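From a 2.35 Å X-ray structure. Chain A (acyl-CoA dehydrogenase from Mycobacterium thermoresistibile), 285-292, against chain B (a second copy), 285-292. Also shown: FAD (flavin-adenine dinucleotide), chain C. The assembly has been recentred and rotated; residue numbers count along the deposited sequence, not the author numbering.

Chain A (285-292) DHQGLGFL
Chain B (285-292) DHQGLGFL

Where two helices begin side by side on a two-fold axis, a residue without a side chain leaves room for side chains reaching across from the partner, and residues 285-292 of this acyl-CoA dehydrogenase are a compact example. An exact two-fold relates the copies, so the contacts between the stretches recur with the chains exchanged. A:Asp285 and A:His286 lead into a helix running from A:Gln287 to A:Leu292 and beyond, and likewise in B. A:His286, at phi/psi -73/113, occupies the N-cap position; from A:Gln287 onward the backbone is helical, starting at -51/-45. Its first turn is fastened by hydrogen bonds from A:Gly290 N to A:His286 O (3.0 Å) and from A:Phe291 N to A:Gln287 O (2.9 Å), with a weak one from A:Leu292 N to A:Gly288 O (3.3 Å).

The helix axes approach to 8.2 Å, their N-to-C directions 75° apart, and meet at their first turns: A:Gly288 CA lies 4.7 Å from B:Gly288 CA, and A:Gln287 CA 5.4 Å from B:Gln287 CA. Glycine suits this site because a CB on A:Gly288 would point toward the partner and fall 2.4 Å from B:Phe291 CE2. The vacant space admits the ring instead, with B:Phe291 CE2 3.6 Å from A:Gly288 CA. The CA-to-CB bond of B:Phe291 points toward the other stretch, with chi1 -78° (m) and chi2 22°, an orientation that presents its ring obliquely to the glycine.

A:Gln287 and its mate B:Gln287 each contribute more covered area than any other residue type to the 320 Å² buried between the stretches. The CA-to-CB bond of each runs sideways, but chi1 -160° and chi2 -174°, both t, extend the chain so that its end comes nearer the partner; chi3 is -122°. The paired side chains pass with A:Gln287 CB 4.1 Å from B:Gln287 CB. Each carboxamide thereby lies at the start of the opposing helix, where backbone NH groups lack partners from a preceding turn. As modelled, B:Gln287 NE2 is 2.8 Å from A:Gly288 N, but the amide is probably turned over, so the atom assignment remains open.

A:His286, chi1 -62° (m) and chi2 -73°, also starts sideways, but its end leads away, and its NE2 is hydrogen-bonded elsewhere in the structure. FAD N6A lies over one face of the ring, while A:His286 CB is 3.8 Å from FAD C2A. Buried A:Leu289, chi1 -162° (t) and chi2 86° (p), barely touches the other stretch; A:Leu289 CD1 instead approaches FAD O3B at 3.8 Å, giving the cofactor an apolar neighbour.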

# COMPACT_ATOMS: atom_id res chain seq x y z
N ASP A 285 -22.43 -8.08 -2.73
CA ASP A 285 -22.30 -9.55 -2.62
C ASP A 285 -21.19 -10.18 -3.46
O ASP A 285 -20.89 -11.36 -3.28
CB ASP A 285 -23.66 -10.28 -2.84
CG ASP A 285 -24.65 -10.03 -1.70
OD1 ASP A 285 -24.28 -10.26 -0.51
OD2 ASP A 285 -25.81 -9.59 -1.98
N HIS A 286 -20.58 -9.42 -4.37
CA HIS A 286 -19.31 -9.84 -4.99
C HIS A 286 -18.17 -9.69 -3.94
O HIS A 286 -17.89 -8.57 -3.49
CB HIS A 286 -19.00 -9.03 -6.29
CG HIS A 286 -20.02 -9.22 -7.39
ND1 HIS A 286 -20.13 -10.38 -8.12
CD2 HIS A 286 -20.98 -8.39 -7.86
CE1 HIS A 286 -21.11 -10.26 -9.00
NE2 HIS A 286 -21.65 -9.07 -8.86
N GLN A 287 -17.59 -10.81 -3.49
CA GLN A 287 -16.59 -10.79 -2.38
C GLN A 287 -15.41 -9.74 -2.57
O GLN A 287 -15.10 -8.97 -1.65
CB GLN A 287 -16.10 -12.23 -2.04
CG GLN A 287 -15.46 -12.38 -0.65
CD GLN A 287 -14.84 -13.78 -0.35
OE1 GLN A 287 -15.23 -14.43 0.61
NE2 GLN A 287 -13.85 -14.19 -1.13
N GLY A 288 -14.82 -9.67 -3.76
CA GLY A 288 -13.81 -8.63 -4.09
C GLY A 288 -14.19 -7.17 -3.79
O GLY A 288 -13.40 -6.40 -3.23
N LEU A 289 -15.42 -6.80 -4.17
CA LEU A 289 -15.98 -5.49 -3.86
C LEU A 289 -16.26 -5.31 -2.38
O LEU A 289 -16.08 -4.21 -1.84
CB LEU A 289 -17.26 -5.23 -4.67
CG LEU A 289 -17.56 -3.72 -4.65
CD1 LEU A 289 -16.84 -2.95 -5.75
CD2 LEU A 289 -19.06 -3.43 -4.61
N GLY A 290 -16.73 -6.38 -1.73
CA GLY A 290 -16.95 -6.40 -0.28
C GLY A 290 -15.67 -6.12 0.51
O GLY A 290 -15.70 -5.42 1.51
N PHE A 291 -14.54 -6.68 0.06
CA PHE A 291 -13.23 -6.43 0.66
C PHE A 291 -12.76 -4.97 0.54
O PHE A 291 -12.27 -4.42 1.52
CB PHE A 291 -12.17 -7.37 0.09
CG PHE A 291 -12.23 -8.75 0.66
CD1 PHE A 291 -13.40 -9.25 1.23
CD2 PHE A 291 -11.12 -9.58 0.59
CE1 PHE A 291 -13.44 -10.55 1.76
CE2 PHE A 291 -11.15 -10.87 1.11
CZ PHE A 291 -12.32 -11.36 1.69
N LEU A 292 -12.93 -4.35 -0.64
CA LEU A 292 -12.67 -2.91 -0.82
C LEU A 292 -13.45 -2.06 0.22
O LEU A 292 -12.83 -1.25 0.95
CB LEU A 292 -13.02 -2.47 -2.25
CG LEU A 292 -12.55 -1.09 -2.74
CD1 LEU A 292 -10.99 -1.01 -2.79
CD2 LEU A 292 -13.13 -0.67 -4.15
N ASP B 285 -11.63 -20.15 -5.89
CA ASP B 285 -12.97 -19.69 -6.31
C ASP B 285 -13.65 -18.69 -5.36
O ASP B 285 -14.67 -18.12 -5.73
CB ASP B 285 -13.91 -20.86 -6.67
CG ASP B 285 -13.49 -21.58 -7.96
OD1 ASP B 285 -13.31 -20.90 -9.01
OD2 ASP B 285 -13.32 -22.84 -7.92
N HIS B 286 -13.10 -18.50 -4.16
CA HIS B 286 -13.50 -17.36 -3.31
C HIS B 286 -12.89 -16.06 -3.93
O HIS B 286 -11.66 -15.92 -3.99
CB HIS B 286 -13.07 -17.55 -1.83
CG HIS B 286 -13.71 -18.74 -1.16
ND1 HIS B 286 -15.04 -18.76 -0.78
CD2 HIS B 286 -13.20 -19.94 -0.79
CE1 HIS B 286 -15.32 -19.93 -0.22
NE2 HIS B 286 -14.22 -20.67 -0.22
N GLN B 287 -13.74 -15.16 -4.44
CA GLN B 287 -13.26 -13.95 -5.18
C GLN B 287 -12.16 -13.11 -4.41
O GLN B 287 -11.11 -12.75 -4.99
CB GLN B 287 -14.45 -13.09 -5.69
CG GLN B 287 -14.11 -12.13 -6.84
CD GLN B 287 -15.25 -11.16 -7.27
OE1 GLN B 287 -15.65 -11.16 -8.43
NE2 GLN B 287 -15.72 -10.33 -6.36
N GLY B 288 -12.35 -12.85 -3.12
CA GLY B 288 -11.31 -12.19 -2.27
C GLY B 288 -9.90 -12.80 -2.31
O GLY B 288 -8.90 -12.08 -2.42
N LEU B 289 -9.83 -14.13 -2.22
CA LEU B 289 -8.58 -14.87 -2.36
C LEU B 289 -8.03 -14.82 -3.77
O LEU B 289 -6.80 -14.76 -3.95
CB LEU B 289 -8.76 -16.33 -1.92
CG LEU B 289 -7.36 -16.93 -1.66
CD1 LEU B 289 -6.85 -16.68 -0.25
CD2 LEU B 289 -7.29 -18.41 -2.06
N GLY B 290 -8.92 -14.88 -4.77
CA GLY B 290 -8.55 -14.73 -6.18
C GLY B 290 -7.88 -13.39 -6.47
O GLY B 290 -6.93 -13.34 -7.25
N PHE B 291 -8.37 -12.32 -5.86
CA PHE B 291 -7.78 -10.98 -5.98
C PHE B 291 -6.37 -10.88 -5.38
O PHE B 291 -5.49 -10.30 -6.02
CB PHE B 291 -8.68 -9.91 -5.37
CG PHE B 291 -9.83 -9.53 -6.24
CD1 PHE B 291 -10.30 -10.39 -7.23
CD2 PHE B 291 -10.48 -8.32 -6.06
CE1 PHE B 291 -11.39 -10.03 -8.04
CE2 PHE B 291 -11.56 -7.95 -6.86
CZ PHE B 291 -12.01 -8.81 -7.85
N LEU B 292 -6.14 -11.45 -4.19
CA LEU B 292 -4.79 -11.57 -3.60
C LEU B 292 -3.80 -12.23 -4.59
O LEU B 292 -2.74 -11.65 -4.89
CB LEU B 292 -4.84 -12.33 -2.27
CG LEU B 292 -3.61 -12.30 -1.35
CD1 LEU B 292 -3.32 -10.86 -0.84
CD2 LEU B 292 -3.70 -13.28 -0.12
PA FAD C . -20.88 -1.20 -12.78
O1A FAD C . -20.79 -2.38 -13.71
O2A FAD C . -22.25 -0.84 -12.27
O5B FAD C . -19.94 -1.48 -11.50
C5B FAD C . -19.99 -0.73 -10.29
C4B FAD C . -18.96 -1.29 -9.30
O4B FAD C . -19.16 -2.69 -9.03
C3B FAD C . -17.54 -1.15 -9.84
O3B FAD C . -16.68 -0.74 -8.78
C2B FAD C . -17.16 -2.55 -10.29
O2B FAD C . -15.73 -2.75 -10.29
C1B FAD C . -17.97 -3.44 -9.33
N9A FAD C . -18.25 -4.73 -10.01
C8A FAD C . -19.07 -4.92 -11.09
N7A FAD C . -19.02 -6.22 -11.45
C5A FAD C . -18.18 -6.85 -10.60
C6A FAD C . -17.76 -8.16 -10.46
N6A FAD C . -18.20 -9.11 -11.33
N1A FAD C . -16.88 -8.49 -9.46
C2A FAD C . -16.43 -7.56 -8.60
N3A FAD C . -16.82 -6.28 -8.72
C4A FAD C . -17.69 -5.90 -9.70
N1 FAD C . -18.49 2.31 -22.92
C2 FAD C . -18.46 1.95 -24.24
O2 FAD C . -18.92 0.84 -24.61
N3 FAD C . -17.94 2.79 -25.17
C4 FAD C . -17.42 4.00 -24.82
O4 FAD C . -16.95 4.74 -25.71
C4X FAD C . -17.43 4.38 -23.46
N5 FAD C . -16.93 5.59 -23.09
C5X FAD C . -16.98 5.96 -21.78
C6 FAD C . -16.47 7.20 -21.40
C7 FAD C . -16.51 7.60 -20.06
C7M FAD C . -15.95 8.96 -19.69
C8 FAD C . -17.06 6.74 -19.11
C8M FAD C . -17.15 7.06 -17.64
C9 FAD C . -17.56 5.50 -19.50
C9A FAD C . -17.53 5.09 -20.83
N10 FAD C . -18.02 3.87 -21.18
C10 FAD C . -17.99 3.51 -22.50
C1' FAD C . -18.61 2.95 -20.16
C2' FAD C . -17.58 2.28 -19.21
O2' FAD C . -16.83 1.29 -19.93
C3' FAD C . -18.24 1.73 -17.91
O3' FAD C . -18.70 2.85 -17.15
C4' FAD C . -17.37 0.86 -16.97
O4' FAD C . -16.66 -0.16 -17.69
C5' FAD C . -18.08 0.19 -15.77
O5' FAD C . -19.49 -0.13 -15.90
P FAD C . -20.59 0.61 -14.95
O1P FAD C . -20.37 2.11 -15.03
O2P FAD C . -21.97 0.09 -15.26
O3P FAD C . -20.17 0.08 -13.47